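Local structure of DUF917 domain-containing protein (Chromobacterium violaceum, 2O3I) at residues 110-113 with 114-118; 214-217 with 218-222; 234-238 with 239-243; 358-361 with 362-366; 376-380 with 381-385. The protein is of unknown function but belongs to the S-Me-THD-like (DUF917) family, and is possibly related to S-methyl thiohydantoin desulfurases. The protein carries 2 engineered substitutions. All coordinates share one frame; numbering follows the deposited sequence.

Interaction 1. Residues 110-113 with 114-118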
# COMPACT_ATOMS: atom_id res chain seq x y z
N GLY A 110 7.59 23.53 9.45
CA GLY A 110 6.27 23.52 10.05
C GLY A 110 6.36 23.16 11.51
O GLY A 110 7.37 22.61 11.96
N ALA A 111 5.30 23.44 12.26
CA ALA A 111 5.27 23.16 13.69
C ALA A 111 5.73 21.76 14.10
O ALA A 111 6.47 21.62 15.07
CB ALA A 111 3.88 23.43 14.25
N LEU A 112 5.29 20.74 13.37
CA LEU A 112 5.65 19.35 13.70
C LEU A 112 7.02 18.91 13.21
O LEU A 112 7.78 18.25 13.93
CB LEU A 112 4.64 18.39 13.10
CG LEU A 112 3.50 17.84 13.95
CD1 LEU A 112 2.80 16.78 13.10
CD2 LEU A 112 4.02 17.23 15.26
N GLY A 113 7.31 19.26 11.95
CA GLY A 113 8.55 18.89 11.31
C GLY A 113 9.83 18.96 12.11
O GLY A 113 10.50 17.94 12.29
N PHE A 114 10.18 20.15 12.58
CA PHE A 114 11.41 20.29 13.33
C PHE A 114 11.32 19.60 14.69
O PHE A 114 12.28 18.98 15.13
CB PHE A 114 11.76 21.79 13.48
CG PHE A 114 12.09 22.47 12.17
CD1 PHE A 114 13.16 22.03 11.39
CD2 PHE A 114 11.33 23.54 11.71
CE1 PHE A 114 13.47 22.66 10.17
CE2 PHE A 114 11.63 24.18 10.49
CZ PHE A 114 12.70 23.73 9.72
N VAL A 115 10.16 19.68 15.33
CA VAL A 115 9.95 19.06 16.63
C VAL A 115 10.18 17.55 16.57
O VAL A 115 10.98 17.00 17.33
CB VAL A 115 8.51 19.35 17.15
CG1 VAL A 115 8.27 18.67 18.50
CG2 VAL A 115 8.31 20.85 17.29
N VAL A 116 9.49 16.88 15.64
CA VAL A 116 9.64 15.44 15.48
C VAL A 116 11.11 15.07 15.24
O VAL A 116 11.66 14.21 15.92
CB VAL A 116 8.73 14.92 14.31
CG1 VAL A 116 9.08 13.47 13.95
CG2 VAL A 116 7.25 15.00 14.72
N ALA A 117 11.74 15.72 14.27
CA ALA A 117 13.14 15.43 13.98
C ALA A 117 14.00 15.61 15.22
O ALA A 117 14.88 14.79 15.50
CB ALA A 117 13.64 16.34 12.86
N SER A 118 13.75 16.68 15.96
CA SER A 118 14.52 16.96 17.17
C SER A 118 14.35 15.86 18.22
O SER A 118 15.32 15.39 18.81
CB SER A 118 14.09 18.31 17.75
OG SER A 118 14.44 19.37 16.87
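The Phe114 ring stands obliquely to the chain before it, with CD2 4.1 Å from Gly110 O. Its CG is anti to the carbonyl carbon (chi1 -66°), which swings the ring back towards the start of the helix, on another side of the helix from Leu112 and Val116. Those two make the apolar contact across the turn, Leu112 CD2 to Val116 CG2 at 4.0 Å, one methyl against another. Between them runs an almost perfectly straight i to i+4 bond, Val116 N to Leu112 O at 2.8 Å, with 178° at the hydrogen; Ala117 N repeats it to Gly113 O at 3.2 Å. The turn before is not closed in this way: Val115 N is 4.2 Å from Ala111 O, and the methyl Val115 CG2 comes up to that carbonyl oxygen at only 3.0 Å. Further along, Phe114 O takes two donors from opposite faces of its plane, Ser118 N and Ser118 OG, the hydroxyl at 2.8 Å. Helix 111-124 is the crossover of a beta-alpha-beta unit from strand 101-105 to strand 127-129. Leu112 leans on Ser30 and Leu34 of helix 28-35, whereas Val115 meets Leu14 of helix 10-19 and Phe114 touches Ala17 of that helix and Thr225 and Leu226 of helix 225-237.

Interaction 2. Residues 214-217 with 218-222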
# COMPACT_ATOMS: atom_id res chain seq x y z
N ALA A 214 27.51 12.96 0.58
CA ALA A 214 27.69 13.46 -0.78
C ALA A 214 26.38 13.99 -1.33
O ALA A 214 26.34 15.06 -1.96
CB ALA A 214 28.24 12.36 -1.67
N GLN A 215 25.31 13.25 -1.10
CA GLN A 215 23.99 13.64 -1.58
C GLN A 215 23.38 14.83 -0.85
O GLN A 215 22.67 15.62 -1.45
CB GLN A 215 23.02 12.46 -1.47
CG GLN A 215 23.35 11.29 -2.36
CD GLN A 215 22.42 10.11 -2.14
OE1 GLN A 215 22.35 9.57 -1.04
NE2 GLN A 215 21.71 9.71 -3.19
N LEU A 216 23.67 14.95 0.45
CA LEU A 216 23.10 16.03 1.25
C LEU A 216 23.10 17.43 0.65
O LEU A 216 22.06 18.08 0.60
CB LEU A 216 23.79 16.13 2.61
CG LEU A 216 23.11 15.52 3.83
CD1 LEU A 216 23.64 16.27 5.05
CD2 LEU A 216 21.60 15.65 3.75
N GLY A 217 24.27 17.89 0.23
CA GLY A 217 24.40 19.21 -0.35
C GLY A 217 23.35 19.58 -1.38
O GLY A 217 22.50 20.45 -1.14
N GLY A 218 23.40 18.92 -2.53
CA GLY A 218 22.44 19.21 -3.59
C GLY A 218 21.02 18.89 -3.19
O GLY A 218 20.07 19.48 -3.71
N ALA A 219 20.86 17.97 -2.25
CA ALA A 219 19.53 17.56 -1.80
C ALA A 219 18.87 18.58 -0.89
O ALA A 219 17.64 18.69 -0.86
CB ALA A 219 19.62 16.21 -1.10
N LEU A 220 19.68 19.34 -0.15
CA LEU A 220 19.16 20.34 0.76
C LEU A 220 19.66 21.74 0.42
O LEU A 220 20.47 22.32 1.15
CB LEU A 220 19.55 19.99 2.21
CG LEU A 220 18.85 18.82 2.94
CD1 LEU A 220 19.06 17.52 2.20
CD2 LEU A 220 19.42 18.69 4.34
N PRO A 221 19.20 22.32 -0.71
CA PRO A 221 19.66 23.66 -1.04
C PRO A 221 19.09 24.77 -0.15
O PRO A 221 19.65 25.86 -0.07
CB PRO A 221 19.25 23.82 -2.50
CG PRO A 221 18.04 22.93 -2.61
CD PRO A 221 18.44 21.72 -1.82
N VAL A 222 17.96 24.49 0.52
CA VAL A 222 17.35 25.49 1.39
C VAL A 222 17.83 25.25 2.82
O VAL A 222 17.41 24.30 3.49
CB VAL A 222 15.82 25.43 1.31
CG1 VAL A 222 15.20 26.60 2.08
CG2 VAL A 222 15.39 25.46 -0.15
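The last turn of helix 213-219 closes with Ala219 N bonded to Gln215 O at 3.1 Å and with Leu220 N shared between two carbonyls, Leu216 O at 2.8 Å and Gly217 O at 3.2 Å. Neither shared bond is straight (137° and 136° at the hydrogen), as expected of one N-H divided between an i-4 and an i-3 acceptor; Gly217 O is approached from well above its carbonyl plane. On the buried side, Leu216 CD2 meets the forked end of Leu220, 3.5 Å from CD1 and 3.8 Å from CD2, the two side chains crossing at a slant. Leu220 carries its CG anti to the carbonyl carbon and beside its own N (chi1 -73°), which brings CD1 to 3.4 Å from Leu216 O, the oxygen that accepts from that N. Such a mixture of alpha and 3-10 bonding is common at a helical C-terminus: Leu220 is the first residue to leave helical phi/psi, and Pro221, having no N-H, cannot extend the ladder to Gly217 O. That oxygen takes Arg223 NH2 instead, while Arg223 NE binds Leu220 O and Thr145 OG1 binds Ala219 O. Met211, on the preceding strand 203-211, touches Leu216, Ala219 and Leu220 alike. Ala219 CB is packed close to the backbone, 3.1 Å from Gln215 O. The side chain of Gln215 itself turns to the other end of the helix, where its OE1 accepts from Ser212 N.

Interaction 3. Residues 234-238 with 239-243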
# COMPACT_ATOMS: atom_id res chain seq x y z
N ARG A 234 11.21 33.05 19.01
CA ARG A 234 11.64 33.72 20.22
C ARG A 234 11.06 35.14 20.26
O ARG A 234 10.59 35.59 21.31
CB ARG A 234 13.17 33.77 20.29
CG ARG A 234 13.79 32.46 20.77
CD ARG A 234 15.31 32.45 20.66
NE ARG A 234 15.86 31.25 21.29
CZ ARG A 234 17.15 30.91 21.27
NH1 ARG A 234 18.03 31.67 20.63
NH2 ARG A 234 17.55 29.81 21.88
N ALA A 235 11.09 35.83 19.13
CA ALA A 235 10.56 37.18 19.07
C ALA A 235 9.05 37.18 19.29
O ALA A 235 8.50 38.10 19.89
CB ALA A 235 10.90 37.81 17.73
N LEU A 236 8.38 36.13 18.80
CA LEU A 236 6.94 36.01 18.96
C LEU A 236 6.58 35.75 20.41
O LEU A 236 5.70 36.42 20.99
CB LEU A 236 6.41 34.85 18.09
CG LEU A 236 6.36 35.12 16.58
CD1 LEU A 236 6.08 33.84 15.84
CD2 LEU A 236 5.30 36.17 16.28
N GLN A 237 7.28 34.78 21.00
CA GLN A 237 7.05 34.40 22.39
C GLN A 237 7.33 35.58 23.32
O GLN A 237 6.63 35.78 24.31
CB GLN A 237 7.95 33.21 22.72
CG GLN A 237 7.82 32.65 24.13
CD GLN A 237 8.75 31.46 24.37
OE1 GLN A 237 9.83 31.36 23.78
NE2 GLN A 237 8.34 30.56 25.25
N ASP A 238 8.35 36.37 22.98
CA ASP A 238 8.73 37.53 23.79
C ASP A 238 7.84 38.77 23.57
O ASP A 238 8.08 39.82 24.18
CB ASP A 238 10.19 37.91 23.52
CG ASP A 238 11.17 36.81 23.89
OD1 ASP A 238 10.86 35.98 24.78
OD2 ASP A 238 12.28 36.77 23.30
N GLY A 239 6.83 38.65 22.71
CA GLY A 239 5.94 39.77 22.45
C GLY A 239 6.55 40.96 21.72
O GLY A 239 6.15 42.11 21.96
N LYS A 240 7.51 40.71 20.83
CA LYS A 240 8.15 41.79 20.09
C LYS A 240 7.49 42.08 18.75
O LYS A 240 7.83 43.05 18.08
CB LYS A 240 9.63 41.46 19.85
CG LYS A 240 10.48 41.31 21.11
CD LYS A 240 11.95 41.05 20.75
CE LYS A 240 12.80 40.72 21.98
NZ LYS A 240 14.21 40.42 21.58
N VAL A 241 6.53 41.24 18.36
CA VAL A 241 5.83 41.44 17.09
C VAL A 241 4.34 41.13 17.25
O VAL A 241 3.91 39.98 17.13
CB VAL A 241 6.47 40.56 15.97
CG1 VAL A 241 6.72 39.16 16.49
CG2 VAL A 241 5.59 40.52 14.75
N LYS A 242 3.57 42.19 17.52
CA LYS A 242 2.13 42.07 17.75
C LYS A 242 1.26 42.64 16.62
O LYS A 242 0.04 42.64 16.72
CB LYS A 242 1.77 42.77 19.06
CG LYS A 242 2.53 42.27 20.30
CD LYS A 242 2.17 43.12 21.51
CE LYS A 242 2.82 42.60 22.79
NZ LYS A 242 2.33 41.24 23.15
N THR A 243 1.90 43.13 15.57
CA THR A 243 1.18 43.69 14.43
C THR A 243 1.77 43.18 13.13
O THR A 243 2.96 42.84 13.06
CB THR A 243 1.28 45.23 14.39
OG1 THR A 243 2.65 45.61 14.28
CG2 THR A 243 0.67 45.85 15.64
O HOH W 1 14.08 37.53 21.59
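Helix 225-237 ends in a Schellman motif: Lys240 N reaches back to Ala235 O at 2.9 Å, and inside that loop Gly239 N bonds to Leu236 O at 3.0 Å. The two bonds differ in approach. The outer one lies nearly along the C=O axis, whereas the inner donor sits 65° out of its carbonyl plane. Gly239, at phi 68°, supplies the positive phi with which the chain leaves the helix, a conformation that favours glycine. The side chains follow the same pairing: Ala235 CB and Lys240 CB stand 4.4 Å apart, the residues bridged by the outer bond. One step further, Leu236 CD2 presses on Val241 CG1 at 3.3 Å, tighter than ordinary methyl contact. Val241 puts that methyl in the crowded position between its backbone N and carbonyl carbon (chi1 45°), and beyond it Val241 packs on Ala246 and Met247 of helix 244-255. Thr243 OG1 caps that helix through Ala246 N, so the segment 239-243 runs from one helix end straight to the next helix start. Outside, at the surface, Asp238 and the extended Lys240 lie side by side and point the same way. Their charged atoms, Asp238 OD2 and Lys240 NZ, remain 4.5 Å apart, too far for a salt bridge. A single water spans the gap, donating to Asp238 OD2 at 2.6 Å and accepting from Lys240 NZ at 2.9 Å.

Interaction 4. Residues 358-361 with 362-366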
# COMPACT_ATOMS: atom_id res chain seq x y z
N LEU A 358 5.23 35.27 1.52
CA LEU A 358 6.67 35.24 1.64
C LEU A 358 7.22 34.72 0.32
O LEU A 358 6.77 33.69 -0.20
CB LEU A 358 7.11 34.33 2.79
CG LEU A 358 6.56 34.62 4.19
CD1 LEU A 358 7.03 33.53 5.16
CD2 LEU A 358 7.03 36.00 4.66
N PRO A 359 8.19 35.43 -0.26
CA PRO A 359 8.74 34.95 -1.53
C PRO A 359 9.37 33.57 -1.36
O PRO A 359 10.11 33.32 -0.40
CB PRO A 359 9.74 36.04 -1.91
CG PRO A 359 10.08 36.69 -0.58
CD PRO A 359 8.76 36.74 0.11
N ALA A 360 9.06 32.67 -2.28
CA ALA A 360 9.60 31.32 -2.21
C ALA A 360 11.12 31.37 -2.27
O ALA A 360 11.69 32.27 -2.87
CB ALA A 360 9.06 30.48 -3.34
N ALA A 361 11.78 30.41 -1.62
CA ALA A 361 13.24 30.37 -1.66
C ALA A 361 13.59 30.01 -3.09
O ALA A 361 12.85 29.29 -3.76
CB ALA A 361 13.78 29.33 -0.69
N ALA A 362 14.73 30.52 -3.53
CA ALA A 362 15.23 30.31 -4.89
C ALA A 362 15.10 28.90 -5.47
O ALA A 362 14.62 28.74 -6.59
CB ALA A 362 16.69 30.78 -4.96
N PRO A 363 15.53 27.87 -4.73
CA PRO A 363 15.42 26.50 -5.27
C PRO A 363 14.01 26.06 -5.68
O PRO A 363 13.86 25.11 -6.45
CB PRO A 363 15.99 25.63 -4.15
CG PRO A 363 16.96 26.57 -3.45
CD PRO A 363 16.17 27.86 -3.40
N LEU A 364 13.00 26.75 -5.17
CA LEU A 364 11.60 26.42 -5.47
C LEU A 364 11.03 27.18 -6.66
O LEU A 364 10.08 26.74 -7.29
CB LEU A 364 10.72 26.71 -4.26
CG LEU A 364 10.40 25.68 -3.18
CD1 LEU A 364 11.60 24.81 -2.85
CD2 LEU A 364 9.89 26.42 -1.95
N SER A 365 11.62 28.34 -6.94
CA SER A 365 11.17 29.24 -8.00
C SER A 365 11.43 28.84 -9.45
O SER A 365 11.14 29.61 -10.36
CB SER A 365 11.77 30.62 -7.78
OG SER A 365 13.17 30.57 -7.99
N GLU A 366 11.98 27.65 -9.67
CA GLU A 366 12.28 27.23 -11.03
C GLU A 366 12.57 25.74 -11.10
O GLU A 366 12.68 25.07 -10.07
CB GLU A 366 13.49 28.00 -11.58
CG GLU A 366 14.76 27.78 -10.75
CD GLU A 366 15.99 28.48 -11.33
OE1 GLU A 366 15.97 29.73 -11.44
OE2 GLU A 366 16.97 27.79 -11.65
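Ala361, the residue most covered here, opens a beta turn: its carbonyl oxygen receives Leu364 N at 2.9 Å, and the two residues between, Ala362 and Pro363, both hold helical phi/psi, as in a type I or type III turn. The donor stands 35° out of the Ala361 carbonyl plane, so it lies above the plane and not on a lone pair. Leu364 also brings its CB to 3.4 Å from Ala361 O, and the same CB meets Ala360 CB at 4.2 Å. The first carbon of the leucine thus touches one carbonyl oxygen and one methyl; the side chain also packs on Ile369 and Phe373 of helix 367-379. Pro363 closes in on Ala361 from within the turn, its ring carbon CD lying 3.4 Å from Ala361 C and 3.9 Å from Ala361 CB. The proline nitrogen, Pro363 N, is 3.2 Å from Ala361 O but has no hydrogen to offer it. Ala360, in an extended loop after strand 352-358, gives its N-H to Asp318 OD1; the turn follows, before helix 367-379. A second turn overlaps the first, with Ala362 O gripped twice by Ser365. Chi1 of 68° tucks the hydroxyl between the backbone N and the carbonyl carbon of its own residue, and Ser365 OG meets Ala362 O in the carbonyl plane, on a lone pair, at 2.7 Å.

Interaction 5. Residues 376-380 with 381-385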
# COMPACT_ATOMS: atom_id res chain seq x y z
N GLU A 376 0.12 20.96 -9.00
CA GLU A 376 -0.73 20.95 -7.81
C GLU A 376 -1.76 22.06 -7.90
O GLU A 376 -2.95 21.84 -7.66
CB GLU A 376 0.12 21.11 -6.55
CG GLU A 376 -0.68 21.09 -5.25
CD GLU A 376 -1.13 19.69 -4.85
OE1 GLU A 376 -1.90 19.57 -3.87
OE2 GLU A 376 -0.71 18.71 -5.50
N LEU A 377 -1.31 23.26 -8.25
CA LEU A 377 -2.19 24.41 -8.38
C LEU A 377 -3.21 24.20 -9.50
O LEU A 377 -4.34 24.67 -9.41
CB LEU A 377 -1.37 25.66 -8.66
CG LEU A 377 -0.41 26.06 -7.54
CD1 LEU A 377 0.68 26.95 -8.10
CD2 LEU A 377 -1.17 26.76 -6.43
N ALA A 378 -2.79 23.49 -10.55
CA ALA A 378 -3.67 23.22 -11.68
C ALA A 378 -4.88 22.43 -11.19
O ALA A 378 -6.01 22.67 -11.61
CB ALA A 378 -2.92 22.42 -12.74
N GLN A 379 -4.64 21.48 -10.30
CA GLN A 379 -5.71 20.66 -9.75
C GLN A 379 -6.68 21.54 -8.97
O GLN A 379 -7.85 21.22 -8.83
CB GLN A 379 -5.12 19.59 -8.82
CG GLN A 379 -4.13 18.66 -9.51
CD GLN A 379 -3.34 17.83 -8.52
OE1 GLN A 379 -2.55 16.95 -8.91
NE2 GLN A 379 -3.53 18.09 -7.23
N LEU A 380 -6.17 22.66 -8.45
CA LEU A 380 -7.01 23.59 -7.71
C LEU A 380 -7.57 24.70 -8.60
O LEU A 380 -8.00 25.75 -8.11
CB LEU A 380 -6.23 24.22 -6.55
CG LEU A 380 -6.07 23.37 -5.28
CD1 LEU A 380 -5.04 22.28 -5.49
CD2 LEU A 380 -5.66 24.28 -4.14
N GLY A 381 -7.55 24.47 -9.91
CA GLY A 381 -8.11 25.45 -10.83
C GLY A 381 -7.25 26.59 -11.35
O GLY A 381 -7.67 27.29 -12.27
N TYR A 382 -6.06 26.81 -10.78
CA TYR A 382 -5.22 27.89 -11.28
C TYR A 382 -4.24 27.35 -12.30
O TYR A 382 -3.38 26.53 -11.98
CB TYR A 382 -4.44 28.58 -10.16
CG TYR A 382 -3.53 29.68 -10.67
CD1 TYR A 382 -2.16 29.48 -10.86
CD2 TYR A 382 -4.06 30.93 -11.02
CE1 TYR A 382 -1.35 30.48 -11.39
CE2 TYR A 382 -3.26 31.93 -11.55
CZ TYR A 382 -1.91 31.71 -11.73
OH TYR A 382 -1.13 32.72 -12.25
N LEU A 383 -4.36 27.81 -13.54
CA LEU A 383 -3.48 27.35 -14.60
C LEU A 383 -2.65 28.48 -15.21
O LEU A 383 -2.15 28.37 -16.32
CB LEU A 383 -4.30 26.63 -15.68
CG LEU A 383 -4.98 25.32 -15.25
CD1 LEU A 383 -6.22 25.62 -14.44
CD2 LEU A 383 -5.34 24.51 -16.48
N GLY A 384 -2.50 29.57 -14.46
CA GLY A 384 -1.72 30.69 -14.93
C GLY A 384 -0.24 30.49 -14.62
O GLY A 384 0.16 29.41 -14.20
N PRO A 385 0.60 31.51 -14.81
CA PRO A 385 2.02 31.32 -14.51
C PRO A 385 2.33 31.66 -13.07
O PRO A 385 1.49 32.18 -12.35
CB PRO A 385 2.69 32.28 -15.48
CG PRO A 385 1.76 33.46 -15.42
CD PRO A 385 0.38 32.81 -15.48
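Tyr382 has Leu377 CB near its edge and Gly384 N over its face: CD1 of the ring is 4.5 Å from Leu377 CB, while Gly384 N lies 3.4 Å above the ring plane, over its centre. The chain thus curls over the tyrosine, and Tyr382 OH completes the curl with a 2.7 Å bond to Pro385 O, in the carbonyl plane and on a lone pair. CG sits opposite the backbone N across the first torsion (chi1 179°), which sends the ring out from the end of helix 367-379, where it also touches Leu303 and Pro312. That helix ends in a Schellman motif with Gly381 as the C-prime residue (phi 87°): Tyr382 N bonds to Leu377 O at 3.1 Å and Gly381 N to Ala378 O at 2.9 Å. A weak CA-H...O contact, Ala378 CA to Tyr382 O at 3.3 Å, accompanies the turn, and Ala378 CB has Leu383 CG 4.4 Å away. The hydroxyl bond to Pro385 O and the backbone of Gly384 over the face together probably restrict the Tyr382 ring, even though the contact lies at the surface.

Interaction 1 is the buried one, its centre about 8 Å from that of the chain, within the N-terminal S-Me-THD-like region; interactions 2 and 3 are partly buried, 4 and 5 superficial. All are local, but interaction 1 lies near the start of a helix, whereas 2, 3 and 5 treat helix ends: a shared N-H before proline in 2, glycine-based Schellman motifs in 3 and 5. Only interaction 3 adds charged groups joined through water. Interactions 4 and 5 stand at the two ends of helix 367-379, centres about 17 Å apart. Interactions 2 and 4 touch directly, Pro221 CB lying 3.7 Å from Pro363 CG, so the loop after helix 213-219 meets the turn at 361-364 through apolar contacts.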